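Local atomic coordinates of putative uncharacterized protein pf13_0012 (Plasmodium falciparum, PDB entry 2VWA), a protein that binds phosphatidylethanolamine in its soluble domain, belongs to a parasite membrane protein family and is essential for liver-stage development of the malaria parasite. Residues Ile4-Ile10 with Gln58-Leu64; Asn13-Val19 with Ser71-Glu77; Ala31-Gln36 with Asp83-Leu88. All blocks are in the same frame, centred on the assembly; numbering follows the deposited sequence.

Contact 1 (Ile4-Ile10 with Gln58-Leu64)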
loop_
_atom_site.group_PDB
_atom_site.type_symbol
_atom_site.label_atom_id
_atom_site.label_comp_id
_atom_site.label_asym_id
_atom_site.label_seq_id
_atom_site.Cartn_x
_atom_site.Cartn_y
_atom_site.Cartn_z
ATOM N N ILE A 4 2.478 11.016 -1.018
ATOM C CA ILE A 4 2.145 10.231 -2.206
ATOM C C ILE A 4 1.065 10.909 -3.049
ATOM O O ILE A 4 0.136 11.505 -2.512
ATOM C CB ILE A 4 1.777 8.768 -1.827
ATOM C CG1 ILE A 4 3.068 7.957 -1.632
ATOM C CG2 ILE A 4 0.854 8.130 -2.874
ATOM C CD1 ILE A 4 2.873 6.535 -1.202
ATOM N N ASN A 5 1.198 10.833 -4.366
ATOM C CA ASN A 5 0.200 11.416 -5.248
ATOM C C ASN A 5 -0.698 10.364 -5.917
ATOM O O ASN A 5 -0.249 9.596 -6.778
ATOM C CB ASN A 5 0.862 12.316 -6.292
ATOM C CG ASN A 5 -0.102 12.741 -7.376
ATOM O OD1 ASN A 5 -1.013 13.527 -7.142
ATOM N ND2 ASN A 5 0.082 12.201 -8.566
ATOM N N LEU A 6 -1.972 10.336 -5.540
ATOM C CA LEU A 6 -2.855 9.293 -6.041
ATOM C C LEU A 6 -3.372 9.612 -7.432
ATOM O O LEU A 6 -4.093 8.811 -8.037
ATOM C CB LEU A 6 -3.979 9.002 -5.052
ATOM C CG LEU A 6 -3.436 8.577 -3.690
ATOM C CD1 LEU A 6 -4.463 8.823 -2.618
ATOM C CD2 LEU A 6 -2.974 7.120 -3.694
ATOM N N ASN A 7 -2.957 10.771 -7.940
ATOM C CA ASN A 7 -3.308 11.221 -9.285
ATOM C C ASN A 7 -2.396 10.726 -10.413
ATOM O O ASN A 7 -2.798 10.753 -11.576
ATOM C CB ASN A 7 -3.442 12.748 -9.325
ATOM C CG ASN A 7 -4.679 13.237 -8.593
ATOM O OD1 ASN A 7 -5.744 12.621 -8.672
ATOM N ND2 ASN A 7 -4.543 14.348 -7.875
ATOM N N LYS A 8 -1.179 10.301 -10.071
ATOM C CA LYS A 8 -0.311 9.624 -11.030
ATOM C C LYS A 8 -0.975 8.316 -11.454
ATOM O O LYS A 8 -1.467 7.568 -10.604
ATOM C CB LYS A 8 1.064 9.324 -10.440
ATOM C CG LYS A 8 2.050 10.492 -10.448
ATOM C CD LYS A 8 3.328 10.170 -9.622
ATOM C CE LYS A 8 4.608 10.069 -10.473
ATOM N NZ LYS A 8 4.699 8.862 -11.354
ATOM N N PRO A 9 -1.030 8.046 -12.772
ATOM C CA PRO A 9 -1.547 6.756 -13.223
ATOM C C PRO A 9 -0.585 5.635 -12.841
ATOM O O PRO A 9 0.564 5.887 -12.510
ATOM C CB PRO A 9 -1.597 6.901 -14.752
ATOM C CG PRO A 9 -1.404 8.347 -15.029
ATOM C CD PRO A 9 -0.628 8.907 -13.901
ATOM N N ILE A 10 -1.074 4.407 -12.893
ATOM C CA ILE A 10 -0.284 3.230 -12.595
ATOM C C ILE A 10 0.560 2.870 -13.811
ATOM O O ILE A 10 0.060 2.891 -14.952
ATOM C CB ILE A 10 -1.205 2.065 -12.203
ATOM C CG1 ILE A 10 -1.736 2.288 -10.788
ATOM C CG2 ILE A 10 -0.487 0.719 -12.307
ATOM C CD1 ILE A 10 -2.912 1.398 -10.444
ATOM N N GLN A 58 -2.012 -0.313 -5.203
ATOM C CA GLN A 58 -0.984 -0.214 -6.227
ATOM C C GLN A 58 -0.377 1.182 -6.295
ATOM O O GLN A 58 0.836 1.334 -6.253
ATOM C CB GLN A 58 -1.544 -0.580 -7.591
ATOM C CG GLN A 58 -1.485 -2.052 -7.911
ATOM C CD GLN A 58 -1.183 -2.312 -9.385
ATOM O OE1 GLN A 58 -2.046 -2.119 -10.246
ATOM N NE2 GLN A 58 0.051 -2.750 -9.682
ATOM N N LYS A 59 -1.228 2.200 -6.379
ATOM C CA LYS A 59 -0.750 3.585 -6.461
ATOM C C LYS A 59 0.127 3.896 -5.277
ATOM O O LYS A 59 1.114 4.618 -5.411
ATOM C CB LYS A 59 -1.897 4.584 -6.544
ATOM C CG LYS A 59 -2.641 4.597 -7.861
ATOM C CD LYS A 59 -3.616 5.746 -7.823
ATOM C CE LYS A 59 -4.682 5.634 -8.889
ATOM N NZ LYS A 59 -4.170 6.101 -10.191
ATOM N N PHE A 60 -0.219 3.311 -4.139
ATOM C CA PHE A 60 0.555 3.470 -2.906
ATOM C C PHE A 60 1.919 2.779 -2.923
ATOM O O PHE A 60 2.911 3.345 -2.469
ATOM C CB PHE A 60 -0.241 2.990 -1.689
ATOM C CG PHE A 60 -0.316 4.004 -0.629
ATOM C CD1 PHE A 60 0.714 4.133 0.294
ATOM C CD2 PHE A 60 -1.386 4.892 -0.584
ATOM C CE1 PHE A 60 0.660 5.128 1.271
ATOM C CE2 PHE A 60 -1.435 5.886 0.391
ATOM C CZ PHE A 60 -0.412 6.008 1.308
ATOM N N VAL A 61 1.954 1.562 -3.446
ATOM C CA VAL A 61 3.188 0.802 -3.516
ATOM C C VAL A 61 4.129 1.447 -4.552
ATOM O O VAL A 61 5.347 1.486 -4.356
ATOM C CB VAL A 61 2.922 -0.724 -3.818
ATOM C CG1 VAL A 61 4.212 -1.456 -4.129
ATOM C CG2 VAL A 61 2.204 -1.397 -2.638
ATOM N N GLN A 62 3.553 1.969 -5.633
ATOM C CA GLN A 62 4.339 2.623 -6.663
ATOM C C GLN A 62 4.933 3.958 -6.217
ATOM O O GLN A 62 6.088 4.243 -6.525
ATOM C CB GLN A 62 3.565 2.735 -7.982
ATOM C CG GLN A 62 3.510 1.375 -8.682
ATOM C CD GLN A 62 2.946 1.376 -10.091
ATOM O OE1 GLN A 62 2.809 0.304 -10.697
ATOM N NE2 GLN A 62 2.619 2.566 -10.626
ATOM N N GLY A 63 4.145 4.738 -5.473
ATOM C CA GLY A 63 4.563 6.047 -4.996
ATOM C C GLY A 63 5.665 5.862 -3.991
ATOM O O GLY A 63 6.702 6.545 -4.011
ATOM N N LEU A 64 5.469 4.878 -3.138
ATOM C CA LEU A 64 6.379 4.628 -2.050
ATOM C C LEU A 64 7.697 4.139 -2.588
ATOM O O LEU A 64 8.742 4.505 -2.064
ATOM C CB LEU A 64 5.755 3.633 -1.100
ATOM C CG LEU A 64 5.854 3.901 0.383
ATOM C CD1 LEU A 64 6.007 5.416 0.751
ATOM C CD2 LEU A 64 4.608 3.277 0.992
HETATM O O HOH W 1 1.345 7.047 -6.984
#
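The irregular N-terminal segment 4-10 lies across one side of helix 54-67. Ile4 fills the hollow over Gly63. A CB on Gly63 would clash with Ile4 CG1. The tip of Ile4 sits over one face of the Phe60 ring, with CD1 3.9 Å from the ring centroid, a CH-pi contact. Leu64 CD1 borders the same hollow, 3.9 Å from Ile4 CD1. In the type I beta turn Asn5-Lys8, Asn5 and Asn7 point away from the helix while Leu6 reaches it: its CD2 is 4.0 Å from Lys59 CB and 4.1 Å from Phe60 CD2. Ile10 is a third bump among the long polar side chains of Gln58, Lys59 and Gln62, its CG1 3.8 Å from Lys59 CG. Lys59 extends along the turn, and its NZ donates to Lys8 O (3.1 Å). Water 1 donates to Asn5 O and Lys59 O. Lys8 forms a salt bridge with Glu66. The contact is thus mostly van der Waals, with one direct hydrogen bond and one water bridge satisfying backbone oxygens.

Contact 2 (Asn13-Val19 with Ser71-Glu77)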
loop_
_atom_site.group_PDB
_atom_site.type_symbol
_atom_site.label_atom_id
_atom_site.label_comp_id
_atom_site.label_asym_id
_atom_site.label_seq_id
_atom_site.Cartn_x
_atom_site.Cartn_y
_atom_site.Cartn_z
ATOM N N ASN A 13 5.494 -2.205 -13.783
ATOM C CA ASN A 13 6.816 -2.442 -13.213
ATOM C C ASN A 13 7.509 -3.388 -14.161
ATOM O O ASN A 13 7.006 -4.487 -14.409
ATOM C CB ASN A 13 6.723 -3.078 -11.817
ATOM C CG ASN A 13 8.069 -3.066 -11.057
ATOM O OD1 ASN A 13 9.112 -3.427 -11.600
ATOM N ND2 ASN A 13 8.030 -2.651 -9.792
ATOM N N LYS A 14 8.645 -2.956 -14.707
ATOM C CA LYS A 14 9.415 -3.788 -15.632
ATOM C C LYS A 14 10.733 -4.290 -15.033
ATOM O O LYS A 14 11.522 -4.963 -15.706
ATOM C CB LYS A 14 9.699 -3.029 -16.921
ATOM C CG LYS A 14 8.600 -3.122 -17.940
ATOM C CD LYS A 14 8.711 -1.950 -18.904
ATOM C CE LYS A 14 7.697 -2.074 -20.023
ATOM N NZ LYS A 14 7.157 -0.731 -20.387
ATOM N N ASN A 15 10.971 -3.955 -13.773
ATOM C CA ASN A 15 12.050 -4.555 -13.043
ATOM C C ASN A 15 11.760 -6.027 -12.689
ATOM O O ASN A 15 10.765 -6.318 -11.997
ATOM C CB ASN A 15 12.279 -3.760 -11.781
ATOM C CG ASN A 15 13.452 -4.249 -11.017
ATOM O OD1 ASN A 15 14.385 -4.816 -11.589
ATOM N ND2 ASN A 15 13.430 -4.038 -9.714
ATOM N N ASN A 16 12.611 -6.946 -13.167
ATOM C CA ASN A 16 12.564 -8.346 -12.682
ATOM C C ASN A 16 13.706 -8.804 -11.774
ATOM O O ASN A 16 13.908 -9.994 -11.608
ATOM C CB ASN A 16 12.307 -9.370 -13.802
ATOM C CG ASN A 16 11.149 -8.955 -14.729
ATOM O OD1 ASN A 16 11.236 -7.947 -15.445
ATOM N ND2 ASN A 16 10.066 -9.730 -14.713
ATOM N N VAL A 17 14.403 -7.861 -11.152
ATOM C CA VAL A 17 15.478 -8.173 -10.208
ATOM C C VAL A 17 15.052 -7.876 -8.754
ATOM O O VAL A 17 14.989 -6.712 -8.352
ATOM C CB VAL A 17 16.752 -7.359 -10.535
ATOM C CG1 VAL A 17 17.895 -7.737 -9.595
ATOM C CG2 VAL A 17 17.166 -7.602 -11.991
ATOM N N ASP A 18 14.751 -8.925 -7.990
ATOM C CA ASP A 18 14.268 -8.789 -6.617
ATOM C C ASP A 18 15.246 -8.030 -5.702
ATOM O O ASP A 18 16.479 -8.188 -5.834
ATOM C CB ASP A 18 14.052 -10.169 -5.973
ATOM C CG ASP A 18 12.935 -10.981 -6.611
ATOM O OD1 ASP A 18 12.097 -10.424 -7.351
ATOM O OD2 ASP A 18 12.888 -12.210 -6.344
ATOM N N VAL A 19 14.701 -7.225 -4.776
ATOM C CA VAL A 19 15.501 -6.765 -3.637
ATOM C C VAL A 19 15.539 -7.920 -2.621
ATOM O O VAL A 19 14.760 -8.863 -2.730
ATOM C CB VAL A 19 14.918 -5.491 -2.957
ATOM C CG1 VAL A 19 14.810 -4.328 -3.933
ATOM C CG2 VAL A 19 13.538 -5.817 -2.223
ATOM N N SER A 71 13.519 -0.048 -5.798
ATOM C CA SER A 71 12.784 -0.624 -6.891
ATOM C C SER A 71 12.550 -2.114 -6.665
ATOM O O SER A 71 13.440 -2.945 -6.896
ATOM C CB SER A 71 13.483 -0.357 -8.229
ATOM O OG SER A 71 12.850 -1.106 -9.258
ATOM N N LEU A 72 11.339 -2.432 -6.211
ATOM C CA LEU A 72 10.869 -3.807 -6.080
ATOM C C LEU A 72 10.796 -4.406 -7.449
ATOM O O LEU A 72 10.684 -3.680 -8.432
ATOM C CB LEU A 72 9.477 -3.825 -5.455
ATOM C CG LEU A 72 9.363 -4.059 -3.939
ATOM C CD1 LEU A 72 10.502 -3.491 -3.141
ATOM C CD2 LEU A 72 8.007 -3.603 -3.351
ATOM N N SER A 73 10.881 -5.729 -7.527
ATOM C CA SER A 73 10.529 -6.399 -8.769
ATOM C C SER A 73 9.008 -6.479 -8.965
ATOM O O SER A 73 8.242 -6.315 -7.999
ATOM C CB SER A 73 11.142 -7.785 -8.802
ATOM O OG SER A 73 10.536 -8.600 -7.841
ATOM N N LYS A 74 8.575 -6.729 -10.210
ATOM C CA LYS A 74 7.149 -6.813 -10.534
ATOM C C LYS A 74 6.498 -7.801 -9.592
ATOM O O LYS A 74 5.458 -7.503 -8.978
ATOM C CB LYS A 74 6.912 -7.253 -11.985
ATOM C CG LYS A 74 5.486 -6.944 -12.505
ATOM C CD LYS A 74 5.036 -7.877 -13.642
ATOM C CE LYS A 74 5.315 -7.305 -15.055
ATOM N NZ LYS A 74 6.772 -7.297 -15.474
ATOM N N TYR A 75 7.131 -8.962 -9.441
ATOM C CA TYR A 75 6.606 -9.990 -8.550
ATOM C C TYR A 75 6.544 -9.498 -7.091
ATOM O O TYR A 75 5.597 -9.837 -6.360
ATOM C CB TYR A 75 7.382 -11.318 -8.708
ATOM C CG TYR A 75 7.335 -12.253 -7.512
ATOM C CD1 TYR A 75 6.402 -13.301 -7.419
ATOM C CD2 TYR A 75 8.258 -12.111 -6.480
ATOM C CE1 TYR A 75 6.398 -14.157 -6.293
ATOM C CE2 TYR A 75 8.255 -12.937 -5.379
ATOM C CZ TYR A 75 7.338 -13.934 -5.285
ATOM O OH TYR A 75 7.421 -14.709 -4.154
ATOM N N GLN A 76 7.520 -8.683 -6.679
ATOM C CA GLN A 76 7.554 -8.198 -5.313
ATOM C C GLN A 76 6.516 -7.123 -5.098
ATOM O O GLN A 76 5.977 -7.008 -4.024
ATOM C CB GLN A 76 8.928 -7.667 -4.940
ATOM C CG GLN A 76 9.811 -8.698 -4.285
ATOM C CD GLN A 76 11.272 -8.313 -4.295
ATOM O OE1 GLN A 76 11.707 -7.531 -5.129
ATOM N NE2 GLN A 76 12.036 -8.853 -3.362
ATOM N N GLU A 77 6.243 -6.354 -6.142
ATOM C CA GLU A 77 5.273 -5.276 -6.098
ATOM C C GLU A 77 3.859 -5.843 -5.953
ATOM O O GLU A 77 3.107 -5.374 -5.117
ATOM C CB GLU A 77 5.416 -4.364 -7.341
ATOM C CG GLU A 77 4.354 -3.266 -7.442
ATOM C CD GLU A 77 4.558 -2.303 -8.596
ATOM O OE1 GLU A 77 5.628 -1.624 -8.660
ATOM O OE2 GLU A 77 3.619 -2.209 -9.429
#
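A very short hydrogen bond stands out here: Ser73 OG donates to Asp18 OD1 at 2.5 Å. The same OG accepts from Gln76 N (3.2 Å), while Gln76 OE1 accepts from Ser73 N (3.1 Å). Ser73 is therefore the N-cap of helix 74-99, and the two residues form a capping box. The loop before helix 21-41 lies against this helix start. Gln76 also binds the loop, by two hydrogen bonds: its OE1 accepts from Val19 N (3.0 Å), and its NE2 donates to Val19 O (2.8 Å). Earlier in the loop, Asn15 O accepts from Lys74 N (2.9 Å). Two successive Asx turns shape the loop, with Asn13 OD1 accepting from Asn15 N and Asn15 OD1 from Val17 N. The ND2 atoms of both asparagines also reach the other segment. Asn13 ND2 donates to Leu72 O (3.2 Å) and to Glu77 OE1 (2.8 Å), and Asn15 ND2 donates weakly to Leu72 O (3.1 Å). Lys74 NZ reaches back to Asn13 O (3.0 Å). Apolar contact is slight: Val19 CG2 lies 3.9 Å from Leu72 CD1. Gln65 of helix 54-67 also bonds to Leu72 N and Glu77 OE1.

Contact 3 (Ala31-Gln36 with Asp83-Leu88). With PTY (phosphatidylethanolamine), chain G.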
loop_
_atom_site.group_PDB
_atom_site.type_symbol
_atom_site.label_atom_id
_atom_site.label_comp_id
_atom_site.label_asym_id
_atom_site.label_seq_id
_atom_site.Cartn_x
_atom_site.Cartn_y
_atom_site.Cartn_z
ATOM N N ALA A 31 5.313 0.601 4.241
ATOM C CA ALA A 31 4.109 0.734 3.395
ATOM C C ALA A 31 2.828 0.457 4.180
ATOM O O ALA A 31 1.815 1.161 3.997
ATOM C CB ALA A 31 4.185 -0.181 2.140
ATOM N N ARG A 32 2.899 -0.537 5.081
ATOM C CA ARG A 32 1.777 -0.841 5.985
ATOM C C ARG A 32 1.347 0.342 6.821
ATOM O O ARG A 32 0.174 0.716 6.813
ATOM C CB ARG A 32 2.077 -2.032 6.894
ATOM C CG ARG A 32 1.783 -3.364 6.249
ATOM C CD ARG A 32 1.909 -4.487 7.272
ATOM N NE ARG A 32 2.147 -5.733 6.581
ATOM C CZ ARG A 32 2.804 -6.769 7.083
ATOM N NH1 ARG A 32 3.279 -6.718 8.312
ATOM N NH2 ARG A 32 2.965 -7.868 6.350
ATOM N N LEU A 33 2.291 0.939 7.557
ATOM C CA LEU A 33 1.924 2.051 8.444
ATOM C C LEU A 33 1.543 3.267 7.635
ATOM O O LEU A 33 0.711 4.055 8.038
ATOM C CB LEU A 33 3.040 2.394 9.443
ATOM C CG LEU A 33 3.303 1.255 10.449
ATOM C CD1 LEU A 33 4.679 1.418 11.093
ATOM C CD2 LEU A 33 2.192 1.153 11.521
ATOM N N SER A 34 2.128 3.410 6.469
ATOM C CA SER A 34 1.912 4.620 5.718
ATOM C C SER A 34 0.503 4.689 5.113
ATOM O O SER A 34 -0.129 5.735 5.098
ATOM C CB SER A 34 3.029 4.784 4.691
ATOM O OG SER A 34 2.656 5.670 3.656
ATOM N N ILE A 35 0.003 3.567 4.634
ATOM C CA ILE A 35 -1.298 3.547 4.019
ATOM C C ILE A 35 -2.343 3.442 5.138
ATOM O O ILE A 35 -3.487 3.847 4.978
ATOM C CB ILE A 35 -1.416 2.381 2.961
ATOM C CG1 ILE A 35 -2.532 2.661 1.961
ATOM C CG2 ILE A 35 -1.592 0.996 3.624
ATOM C CD1 ILE A 35 -2.663 1.567 0.880
ATOM N N GLN A 36 -1.937 2.876 6.268
ATOM C CA GLN A 36 -2.782 2.854 7.446
ATOM C C GLN A 36 -3.134 4.292 7.840
ATOM O O GLN A 36 -4.311 4.631 7.996
ATOM C CB GLN A 36 -2.072 2.149 8.586
ATOM C CG GLN A 36 -2.850 2.232 9.875
ATOM C CD GLN A 36 -2.352 1.299 10.930
ATOM O OE1 GLN A 36 -1.683 0.283 10.660
ATOM N NE2 GLN A 36 -2.692 1.621 12.157
ATOM N N ASP A 83 -0.282 -7.766 0.338
ATOM C CA ASP A 83 -0.003 -7.609 1.748
ATOM C C ASP A 83 -0.730 -6.394 2.311
ATOM O O ASP A 83 -1.362 -6.468 3.338
ATOM C CB ASP A 83 1.507 -7.518 1.973
ATOM C CG ASP A 83 1.884 -7.547 3.438
ATOM O OD1 ASP A 83 1.532 -6.596 4.188
ATOM O OD2 ASP A 83 2.544 -8.526 3.860
ATOM N N LEU A 84 -0.648 -5.277 1.615
ATOM C CA LEU A 84 -1.400 -4.079 2.000
ATOM C C LEU A 84 -2.900 -4.306 2.071
ATOM O O LEU A 84 -3.550 -3.788 2.963
ATOM C CB LEU A 84 -1.076 -2.905 1.064
ATOM C CG LEU A 84 0.004 -1.959 1.587
ATOM C CD1 LEU A 84 1.143 -2.673 2.278
ATOM C CD2 LEU A 84 0.503 -1.096 0.461
ATOM N N LYS A 85 -3.442 -5.097 1.161
ATOM C CA LYS A 85 -4.837 -5.507 1.244
ATOM C C LYS A 85 -5.183 -6.197 2.555
ATOM O O LYS A 85 -6.138 -5.811 3.224
ATOM C CB LYS A 85 -5.211 -6.406 0.071
ATOM C CG LYS A 85 -6.700 -6.763 0.010
ATOM C CD LYS A 85 -7.005 -7.501 -1.253
ATOM C CE LYS A 85 -8.358 -8.160 -1.167
ATOM N NZ LYS A 85 -8.436 -9.282 -2.143
ATOM N N TYR A 86 -4.407 -7.197 2.930
ATOM C CA TYR A 86 -4.663 -7.934 4.115
ATOM C C TYR A 86 -4.600 -6.977 5.328
ATOM O O TYR A 86 -5.480 -7.018 6.218
ATOM C CB TYR A 86 -3.669 -9.112 4.246
ATOM C CG TYR A 86 -3.993 -10.108 5.360
ATOM C CD1 TYR A 86 -3.041 -10.451 6.328
ATOM C CD2 TYR A 86 -5.270 -10.688 5.459
ATOM C CE1 TYR A 86 -3.339 -11.378 7.361
ATOM C CE2 TYR A 86 -5.590 -11.611 6.471
ATOM C CZ TYR A 86 -4.627 -11.943 7.424
ATOM O OH TYR A 86 -4.975 -12.839 8.429
ATOM N N HIS A 87 -3.584 -6.118 5.345
ATOM C CA HIS A 87 -3.397 -5.195 6.412
ATOM C C HIS A 87 -4.597 -4.236 6.502
ATOM O O HIS A 87 -5.176 -4.074 7.574
ATOM C CB HIS A 87 -2.085 -4.424 6.211
ATOM C CG HIS A 87 -1.777 -3.457 7.311
ATOM N ND1 HIS A 87 -1.372 -3.862 8.567
ATOM C CD2 HIS A 87 -1.810 -2.103 7.343
ATOM C CE1 HIS A 87 -1.161 -2.801 9.323
ATOM N NE2 HIS A 87 -1.417 -1.719 8.607
ATOM N N LEU A 88 -4.994 -3.632 5.385
ATOM C CA LEU A 88 -6.133 -2.701 5.426
ATOM C C LEU A 88 -7.416 -3.315 5.972
ATOM O O LEU A 88 -8.182 -2.635 6.657
ATOM C CB LEU A 88 -6.400 -2.058 4.060
ATOM C CG LEU A 88 -5.971 -0.606 3.855
ATOM C CD1 LEU A 88 -5.040 -0.024 4.937
ATOM C CD2 LEU A 88 -5.384 -0.445 2.503
HETATM C C1 PTY G . -2.302 0.436 16.030
HETATM C C2 PTY G . -6.727 4.660 17.117
HETATM C C3 PTY G . -6.411 4.748 15.626
HETATM O O4 PTY G . -1.439 -0.640 15.663
HETATM C C5 PTY G . -4.634 1.267 15.792
HETATM C C6 PTY G . -3.545 0.410 15.148
HETATM O O7 PTY G . -3.998 -0.940 14.989
HETATM C C8 PTY G . -4.465 -1.280 13.641
HETATM O O10 PTY G . -5.212 -0.519 13.047
HETATM C C11 PTY G . -4.044 -2.576 12.977
HETATM C C12 PTY G . -4.443 -3.762 13.855
HETATM C C13 PTY G . -4.494 -5.085 13.094
HETATM C C14 PTY G . -3.106 -5.657 12.820
HETATM C C15 PTY G . -2.749 -6.792 13.779
HETATM C C16 PTY G . -1.242 -7.047 13.806
HETATM C C17 PTY G . -0.849 -8.032 12.706
HETATM C C18 PTY G . 0.654 -8.276 12.657
HETATM C C19 PTY G . 0.964 -9.559 11.894
HETATM C C20 PTY G . 1.631 -9.262 10.553
HETATM C C21 PTY G . 0.718 -9.570 9.370
HETATM C C22 PTY G . 0.745 -11.053 9.005
HETATM C C23 PTY G . 1.492 -11.321 7.701
HETATM C C24 PTY G . 0.539 -11.506 6.520
HETATM C C25 PTY G . 1.279 -11.190 5.225
HETATM C C26 PTY G . 0.351 -11.024 4.025
HETATM C C27 PTY G . 1.190 -11.073 2.756
HETATM C C28 PTY G . 0.420 -11.556 1.536
HETATM C C29 PTY G . 1.235 -11.278 0.288
HETATM C C30 PTY G . -1.073 -1.672 16.624
HETATM C C31 PTY G . -2.063 -2.749 17.018
HETATM O O30 PTY G . 0.049 -1.651 17.104
HETATM C C32 PTY G . -1.650 -4.103 16.448
HETATM C C33 PTY G . -2.365 -5.237 17.180
HETATM C C34 PTY G . -1.401 -6.358 17.567
HETATM C C35 PTY G . -2.167 -7.634 17.918
HETATM C C36 PTY G . -1.633 -8.255 19.207
HETATM C C37 PTY G . -0.876 -9.550 18.931
HETATM C C38 PTY G . 0.253 -9.750 19.938
HETATM C C39 PTY G . 1.627 -9.620 19.282
HETATM C C40 PTY G . 2.409 -10.933 19.350
HETATM C C41 PTY G . 3.491 -10.997 18.274
HETATM C C42 PTY G . 3.206 -12.101 17.256
HETATM C C43 PTY G . 4.499 -12.652 16.659
HETATM C C44 PTY G . 4.412 -12.747 15.147
HETATM P P1 PTY G . -3.929 3.800 15.290
HETATM O O11 PTY G . -5.013 4.994 15.431
HETATM O O12 PTY G . -3.110 4.061 14.045
HETATM O O13 PTY G . -3.215 3.657 16.617
HETATM O O14 PTY G . -4.823 2.469 15.039
HETATM N N1 PTY G . -7.503 5.820 17.512
#
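Segments 31-36 and 83-88, on helices 21-41 and 74-99, cross at -51°, with their axes 9.9 Å apart at closest approach. Arg32 and Leu84 lie nearest, 6.0 Å between CA atoms. On one side the packing is apolar. Ala31 CB is 3.9 Å from Leu84 CD1, and Ile35 CD1 is 3.8 Å from Leu88 CD2. Phe60 and Val61 of helix 54-67 also pack against this part. Arg32 forms a two-pronged salt bridge with Asp83: NE to OD1 and NH2 to OD2, both 2.6 Å. Arg32 CG makes a CH-pi contact with the face of the His87 ring, 3.9 Å from its centroid. His87 NE2 donates to Gln36 OE1 (2.9 Å). Gln36 NE2 hydrogen-bonds to Glu40 and gives a weak hydrogen bond to PTY O12 (3.1 Å), an oxygen on the lipid phosphorus. PTY C21 lies over one face of the Arg32 guanidinium, and Tyr86 CD1 is 3.7 Å from PTY C24. The crossing thus forms part of the phosphatidylethanolamine pocket of this all-helical domain.

In the fold
The segments come in the order 4-10, 13-19, 31-36, 58-64, 71-77 and 83-88, so all three contacts interleave along the chain. Contacts 1 and 2 hold the N-terminal loop against helix 54-67 and the start of helix 74-99. Contact 3 joins helices 21-41 and 74-99, with its centre about 5 Å from the chain centre. Contact 1 touches both others, at centre distances of about 16 Å to contact 2 and 14 Å to contact 3. Contacts 2 and 3 share helix 74-99 but do not touch; their centres are about 19 Å apart. The central crossing of contact 3 supplies four of the lipid-pocket residues of this helical domain.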